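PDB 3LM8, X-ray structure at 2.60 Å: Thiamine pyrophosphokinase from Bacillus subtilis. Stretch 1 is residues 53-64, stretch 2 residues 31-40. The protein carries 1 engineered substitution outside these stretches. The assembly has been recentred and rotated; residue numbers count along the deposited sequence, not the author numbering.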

ATOM      1  N   ASP A  53     -14.819 -17.062   7.714  1.00 26.55           N
ATOM      2  CA  ASP A  53     -14.718 -18.323   6.984  1.00 36.26           C
ATOM      3  C   ASP A  53     -13.312 -18.660   6.538  1.00 33.72           C
ATOM      4  O   ASP A  53     -13.058 -19.759   6.048  1.00 40.40           O
ATOM      5  CB  ASP A  53     -15.721 -18.421   5.800  1.00 41.69           C
ATOM      6  CG  ASP A  53     -15.728 -17.196   4.890  1.00 49.08           C
ATOM      7  OD1 ASP A  53     -14.651 -16.768   4.426  1.00 57.88           O
ATOM      8  OD2 ASP A  53     -16.833 -16.675   4.617  1.00 46.72           O
ATOM      9  N   SER A  54     -12.386 -17.731   6.743  1.00 44.66           N
ATOM     10  CA  SER A  54     -10.996 -17.977   6.366  1.00 47.34           C
ATOM     11  C   SER A  54     -10.108 -18.201   7.599  1.00 44.52           C
ATOM     12  O   SER A  54      -9.018 -18.767   7.490  1.00 41.08           O
ATOM     13  CB  SER A  54     -10.456 -16.816   5.530  1.00 50.13           C
ATOM     14  OG  SER A  54      -9.259 -17.190   4.864  1.00 54.96           O
ATOM     15  N   ILE A  55     -10.571 -17.758   8.768  1.00 41.93           N
ATOM     16  CA  ILE A  55      -9.803 -17.947   9.998  1.00 37.44           C
ATOM     17  C   ILE A  55     -10.194 -19.266  10.675  1.00 28.73           C
ATOM     18  O   ILE A  55     -11.308 -19.759  10.501  1.00 41.81           O
ATOM     19  CB  ILE A  55     -10.011 -16.776  10.985  1.00 43.94           C
ATOM     20  CG1 ILE A  55     -11.443 -16.776  11.511  1.00 60.93           C
ATOM     21  CG2 ILE A  55      -9.705 -15.449  10.295  1.00 31.67           C
ATOM     22  CD1 ILE A  55     -11.664 -17.678  12.712  1.00 69.20           C
ATOM     23  N   THR A  56      -9.270 -19.825  11.448  1.00 29.98           N
ATOM     24  CA  THR A  56      -9.504 -21.091  12.135  1.00 38.55           C
ATOM     25  C   THR A  56     -10.272 -21.021  13.455  1.00 46.22           C
ATOM     26  O   THR A  56     -10.318 -19.989  14.131  1.00 44.53           O
ATOM     27  CB  THR A  56      -8.156 -21.841  12.376  1.00 43.87           C
ATOM     28  OG1 THR A  56      -8.013 -22.869  11.389  1.00 43.07           O
ATOM     29  CG2 THR A  56      -8.091 -22.467  13.772  1.00 44.03           C
ATOM     30  N   GLU A  57     -10.881 -22.154  13.793  1.00 58.06           N
ATOM     31  CA  GLU A  57     -11.641 -22.336  15.023  1.00 59.45           C
ATOM     32  C   GLU A  57     -10.878 -21.738  16.198  1.00 52.25           C
ATOM     33  O   GLU A  57     -11.360 -20.823  16.866  1.00 43.18           O
ATOM     34  CB  GLU A  57     -11.868 -23.834  15.258  1.00 62.92           C
ATOM     35  CG  GLU A  57     -10.716 -24.723  14.745  1.00103.36           C
ATOM     36  CD  GLU A  57     -11.071 -25.490  13.470  1.00 93.49           C
ATOM     37  OE1 GLU A  57     -11.996 -26.324  13.538  1.00101.42           O
ATOM     38  OE2 GLU A  57     -10.439 -25.268  12.410  1.00 68.81           O
ATOM     39  N   GLN A  58      -9.683 -22.261  16.442  1.00 51.83           N
ATOM     40  CA  GLN A  58      -8.856 -21.768  17.532  1.00 58.18           C
ATOM     41  C   GLN A  58      -8.590 -20.274  17.312  1.00 48.75           C
ATOM     42  O   GLN A  58      -8.810 -19.454  18.202  1.00 51.46           O
ATOM     43  CB  GLN A  58      -7.534 -22.539  17.572  1.00 65.41           C
ATOM     44  CG  GLN A  58      -6.864 -22.570  18.942  1.00 76.60           C
ATOM     45  CD  GLN A  58      -7.590 -23.468  19.930  1.00 86.50           C
ATOM     46  OE1 GLN A  58      -8.793 -23.326  20.149  1.00 87.45           O
ATOM     47  NE2 GLN A  58      -6.857 -24.395  20.537  1.00 89.71           N
ATOM     48  N   GLU A  59      -8.134 -19.930  16.110  1.00 35.46           N
ATOM     49  CA  GLU A  59      -7.826 -18.546  15.756  1.00 29.26           C
ATOM     50  C   GLU A  59      -8.919 -17.571  16.164  1.00 33.08           C
ATOM     51  O   GLU A  59      -8.627 -16.447  16.575  1.00 36.50           O
ATOM     52  CB  GLU A  59      -7.547 -18.427  14.242  1.00 28.47           C
ATOM     53  CG  GLU A  59      -6.080 -18.689  13.848  1.00 28.94           C
ATOM     54  CD  GLU A  59      -5.851 -18.841  12.338  1.00 43.66           C
ATOM     55  OE1 GLU A  59      -4.672 -18.890  11.916  1.00 46.85           O
ATOM     56  OE2 GLU A  59      -6.836 -18.922  11.571  1.00 48.99           O
ATOM     57  N   ARG A  60     -10.173 -17.995  16.055  1.00 33.78           N
ATOM     58  CA  ARG A  60     -11.287 -17.121  16.410  1.00 42.08           C
ATOM     59  C   ARG A  60     -11.316 -16.990  17.930  1.00 46.08           C
ATOM     60  O   ARG A  60     -11.430 -15.884  18.476  1.00 40.32           O
ATOM     61  CB  ARG A  60     -12.611 -17.704  15.888  1.00 43.67           C
ATOM     62  CG  ARG A  60     -13.725 -16.673  15.649  1.00 47.63           C
ATOM     63  CD  ARG A  60     -15.021 -17.344  15.183  1.00 53.16           C
ATOM     64  NE  ARG A  60     -16.052 -16.397  14.744  1.00 63.65           N
ATOM     65  CZ  ARG A  60     -16.567 -15.425  15.499  1.00 71.09           C
ATOM     66  NH1 ARG A  60     -17.501 -14.620  15.002  1.00 59.12           N
ATOM     67  NH2 ARG A  60     -16.148 -15.248  16.748  1.00 76.55           N
ATOM     68  N   ARG A  61     -11.200 -18.121  18.616  1.00 52.16           N
ATOM     69  CA  ARG A  61     -11.197 -18.102  20.069  1.00 49.06           C
ATOM     70  C   ARG A  61     -10.066 -17.211  20.556  1.00 48.41           C
ATOM     71  O   ARG A  61     -10.263 -16.344  21.408  1.00 52.39           O
ATOM     72  CB  ARG A  61     -11.015 -19.510  20.623  1.00 45.00           C
ATOM     73  CG  ARG A  61     -12.179 -20.441  20.354  1.00 57.62           C
ATOM     74  CD  ARG A  61     -12.286 -21.430  21.493  1.00 72.22           C
ATOM     75  NE  ARG A  61     -10.964 -21.920  21.872  1.00 82.09           N
ATOM     76  CZ  ARG A  61     -10.702 -22.591  22.987  1.00 88.15           C
ATOM     77  NH1 ARG A  61      -9.465 -22.994  23.240  1.00 90.07           N
ATOM     78  NH2 ARG A  61     -11.675 -22.854  23.853  1.00 88.19           N
ATOM     79  N   ARG A  62      -8.880 -17.432  20.000  1.00 39.79           N
ATOM     80  CA  ARG A  62      -7.701 -16.659  20.359  1.00 34.59           C
ATOM     81  C   ARG A  62      -7.954 -15.164  20.182  1.00 38.50           C
ATOM     82  O   ARG A  62      -7.523 -14.356  21.002  1.00 35.87           O
ATOM     83  CB  ARG A  62      -6.514 -17.107  19.505  1.00 35.40           C
ATOM     84  CG  ARG A  62      -5.168 -16.596  19.975  1.00 59.16           C
ATOM     85  CD  ARG A  62      -4.044 -17.413  19.350  1.00 77.60           C
ATOM     86  NE  ARG A  62      -4.110 -18.818  19.757  1.00 87.16           N
ATOM     87  CZ  ARG A  62      -3.330 -19.780  19.270  1.00 95.96           C
ATOM     88  NH1 ARG A  62      -2.418 -19.500  18.349  1.00 99.47           N
ATOM     89  NH2 ARG A  62      -3.464 -21.025  19.704  1.00 99.74           N
ATOM     90  N   ILE A  63      -8.661 -14.790  19.118  1.00 32.23           N
ATOM     91  CA  ILE A  63      -8.950 -13.380  18.907  1.00 30.99           C
ATOM     92  C   ILE A  63      -9.880 -12.894  20.010  1.00 32.63           C
ATOM     93  O   ILE A  63      -9.597 -11.904  20.675  1.00 38.56           O
ATOM     94  CB  ILE A  63      -9.622 -13.115  17.531  1.00 26.33           C
ATOM     95  CG1 ILE A  63      -8.597 -13.249  16.406  1.00 34.00           C
ATOM     96  CG2 ILE A  63     -10.216 -11.713  17.494  1.00 10.06           C
ATOM     97  CD1 ILE A  63      -9.165 -12.953  15.024  1.00 27.01           C
ATOM     98  N   GLU A  64     -10.985 -13.603  20.209  1.00 39.36           N
ATOM     99  CA  GLU A  64     -11.959 -13.221  21.222  1.00 45.89           C
ATOM    100  C   GLU A  64     -11.346 -13.068  22.611  1.00 43.53           C
ATOM    101  O   GLU A  64     -11.686 -12.149  23.353  1.00 41.12           O
ATOM    102  CB  GLU A  64     -13.097 -14.241  21.258  1.00 53.05           C
ATOM    103  CG  GLU A  64     -13.814 -14.389  19.923  1.00 61.59           C
ATOM    104  CD  GLU A  64     -15.023 -15.306  19.993  1.00 62.76           C
ATOM    105  OE1 GLU A  64     -14.863 -16.479  20.402  1.00 58.22           O
ATOM    106  OE2 GLU A  64     -16.132 -14.852  19.631  1.00 64.42           O
TER
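Stretch 2 (31-40) VDKGTVTLLD

Stretch 2 enters with Val-31 in an extended conformation (phi/psi -128/125°) and turns at Asp-32, whose phi is positive (56/-149°); beyond Asp-32 the chain is helical by Gly-34 and stays so through Asp-40 and beyond. The helical assignment rests on i-to-i+4 backbone bonds, among them Leu-38 N to Gly-34 O at 2.9 Å and Asp-40 N to Val-36 O at 3.2 Å. Stretch 1 begins as a loop and becomes helical from Glu-57, with Arg-62 N bonded to Gln-58 O at 2.7 Å and Ile-63 N to Glu-59 O at 3.0 Å. The two helix axes cross at 57°, with their N-to-C directions closer to parallel than antiparallel, and approach to 10.6 Å. The backbones themselves come nearer where the loop of stretch 1 passes Lys-33: the CA atoms of Ile-55 and Lys-33 are 5.9 Å apart, whereas those of Ile-63 and Val-36 are separated by 7.1 Å. In all, 423 Å² is buried, both sides summed.

Apolar packing joins Val-36 and Leu-39 to Ile-55, in the loop, and Ile-63, in the helix. Val-36 points toward stretch 1 and meets both isoleucines: its CG2 lies 4.1 Å from Ile-55 CG2 and 3.9 Å from Ile-63 CD1. One turn further on, Leu-39 also points toward stretch 1, and its CD2 comes within 3.4 Å of Ile-63 CG1, a tight contact. The CA-to-CB bond of Ile-63 points sideways, yet its m,t rotamer brings the end of the side chain nearer, and CD1 also reaches to 3.5 Å from Thr-35 OG1. Ile-63 thus touches three residues of the facing helix, Thr-35, Val-36 and Leu-39, and has the largest covered area of any residue here, 66 Å².

The charged contact is a salt bridge, Glu-59 OE1 to Lys-33 NZ at 2.7 Å. Lys-33 starts sideways, but its m,m,m,t chain bends so that the amine arrives at the carboxylate. The other carboxylate oxygen serves stretch 1 itself: Thr-56 N donates to Glu-59 OE2 at 2.6 Å with an N-H...acceptor angle of 167°. Glu-59 therefore ties the loop before its own helix to that helix while engaging the neighbouring one.

No hydrogen bond crosses between the stretches. Among the remaining contacts, two lie near the loop: Ser-54 CB is 3.3 Å from Asp-32 OD1, and Ser-54 O is 3.8 Å from Lys-33 CD, where the aliphatic part of the lysine passes the loop backbone.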

ATOM      1  N   VAL A  31      -7.962  -6.917   8.496  1.00 17.52           N
ATOM      2  CA  VAL A  31      -8.852  -7.370   7.432  1.00 16.11           C
ATOM      3  C   VAL A  31      -8.546  -8.838   7.188  1.00 26.83           C
ATOM      4  O   VAL A  31      -7.404  -9.199   6.946  1.00 25.74           O
ATOM      5  CB  VAL A  31      -8.615  -6.550   6.118  1.00 10.78           C
ATOM      6  CG1 VAL A  31      -9.196  -7.277   4.922  1.00  8.96           C
ATOM      7  CG2 VAL A  31      -9.241  -5.151   6.241  1.00  4.55           C
ATOM      8  N   ASP A  32      -9.564  -9.684   7.275  1.00 22.44           N
ATOM      9  CA  ASP A  32      -9.382 -11.116   7.061  1.00 25.95           C
ATOM     10  C   ASP A  32      -8.312 -11.649   7.999  1.00 29.10           C
ATOM     11  O   ASP A  32      -8.149 -11.132   9.095  1.00 38.01           O
ATOM     12  CB  ASP A  32      -8.979 -11.376   5.607  1.00 32.45           C
ATOM     13  CG  ASP A  32      -8.914 -12.863   5.270  1.00 51.80           C
ATOM     14  OD1 ASP A  32      -9.894 -13.587   5.571  1.00 63.11           O
ATOM     15  OD2 ASP A  32      -7.888 -13.301   4.698  1.00 55.53           O
ATOM     16  N   LYS A  33      -7.590 -12.683   7.560  1.00 23.98           N
ATOM     17  CA  LYS A  33      -6.515 -13.293   8.351  1.00 19.35           C
ATOM     18  C   LYS A  33      -5.620 -12.206   8.940  1.00 22.42           C
ATOM     19  O   LYS A  33      -4.954 -12.409   9.963  1.00 20.61           O
ATOM     20  CB  LYS A  33      -5.666 -14.208   7.471  1.00 18.53           C
ATOM     21  CG  LYS A  33      -6.288 -15.549   7.170  1.00 23.99           C
ATOM     22  CD  LYS A  33      -5.995 -16.536   8.291  1.00 37.11           C
ATOM     23  CE  LYS A  33      -4.508 -16.852   8.376  1.00 37.48           C
ATOM     24  NZ  LYS A  33      -4.168 -17.676   9.567  1.00 39.37           N
ATOM     25  N   GLY A  34      -5.626 -11.049   8.281  1.00 15.12           N
ATOM     26  CA  GLY A  34      -4.817  -9.926   8.707  1.00 14.45           C
ATOM     27  C   GLY A  34      -4.968  -9.570  10.164  1.00 16.78           C
ATOM     28  O   GLY A  34      -3.973  -9.286  10.832  1.00 24.23           O
ATOM     29  N   THR A  35      -6.196  -9.554  10.674  1.00 18.79           N
ATOM     30  CA  THR A  35      -6.354  -9.228  12.079  1.00 27.40           C
ATOM     31  C   THR A  35      -5.638 -10.298  12.906  1.00 25.91           C
ATOM     32  O   THR A  35      -5.096 -10.005  13.963  1.00 28.65           O
ATOM     33  CB  THR A  35      -7.848  -9.091  12.503  1.00 26.02           C
ATOM     34  OG1 THR A  35      -8.076  -9.869  13.685  1.00 21.73           O
ATOM     35  CG2 THR A  35      -8.781  -9.519  11.395  1.00 31.60           C
ATOM     36  N   VAL A  36      -5.613 -11.532  12.411  1.00 21.17           N
ATOM     37  CA  VAL A  36      -4.903 -12.601  13.109  1.00 28.53           C
ATOM     38  C   VAL A  36      -3.414 -12.228  13.147  1.00 35.59           C
ATOM     39  O   VAL A  36      -2.763 -12.329  14.186  1.00 32.69           O
ATOM     40  CB  VAL A  36      -5.071 -13.979  12.387  1.00 24.08           C
ATOM     41  CG1 VAL A  36      -3.991 -14.954  12.843  1.00 21.68           C
ATOM     42  CG2 VAL A  36      -6.456 -14.572  12.686  1.00 29.55           C
ATOM     43  N   THR A  37      -2.889 -11.791  12.006  1.00 24.56           N
ATOM     44  CA  THR A  37      -1.493 -11.388  11.890  1.00 18.94           C
ATOM     45  C   THR A  37      -1.149 -10.297  12.898  1.00 30.75           C
ATOM     46  O   THR A  37      -0.069 -10.296  13.505  1.00 25.75           O
ATOM     47  CB  THR A  37      -1.188 -10.837  10.491  1.00 27.90           C
ATOM     48  OG1 THR A  37      -1.750 -11.703   9.504  1.00 26.64           O
ATOM     49  CG2 THR A  37       0.298 -10.766  10.262  1.00 17.62           C
ATOM     50  N   LEU A  38      -2.066  -9.354  13.066  1.00 31.81           N
ATOM     51  CA  LEU A  38      -1.846  -8.256  13.995  1.00 22.80           C
ATOM     52  C   LEU A  38      -1.656  -8.757  15.428  1.00 31.23           C
ATOM     53  O   LEU A  38      -0.772  -8.301  16.151  1.00 42.40           O
ATOM     54  CB  LEU A  38      -3.026  -7.279  13.931  1.00 16.73           C
ATOM     55  CG  LEU A  38      -3.162  -6.424  12.674  1.00 13.07           C
ATOM     56  CD1 LEU A  38      -4.539  -5.801  12.641  1.00 20.45           C
ATOM     57  CD2 LEU A  38      -2.105  -5.343  12.658  1.00 21.59           C
ATOM     58  N   LEU A  39      -2.495  -9.701  15.832  1.00 34.38           N
ATOM     59  CA  LEU A  39      -2.426 -10.250  17.173  1.00 28.89           C
ATOM     60  C   LEU A  39      -1.115 -10.963  17.423  1.00 23.46           C
ATOM     61  O   LEU A  39      -0.542 -10.845  18.502  1.00 29.88           O
ATOM     62  CB  LEU A  39      -3.610 -11.192  17.412  1.00 23.73           C
ATOM     63  CG  LEU A  39      -4.847 -10.518  18.022  1.00 37.41           C
ATOM     64  CD1 LEU A  39      -5.017  -9.109  17.470  1.00 37.24           C
ATOM     65  CD2 LEU A  39      -6.078 -11.364  17.748  1.00 44.52           C
ATOM     66  N   ASP A  40      -0.632 -11.696  16.427  1.00 16.27           N
ATOM     67  CA  ASP A  40       0.625 -12.407  16.593  1.00 20.13           C
ATOM     68  C   ASP A  40       1.751 -11.421  16.859  1.00 18.28           C
ATOM     69  O   ASP A  40       2.617 -11.672  17.696  1.00 32.44           O
ATOM     70  CB  ASP A  40       0.951 -13.254  15.353  1.00 24.57           C
ATOM     71  CG  ASP A  40      -0.077 -14.369  15.109  1.00 30.39           C
ATOM     72  OD1 ASP A  40      -0.761 -14.801  16.065  1.00 23.28           O
ATOM     73  OD2 ASP A  40      -0.189 -14.826  13.950  1.00 39.89           O
TER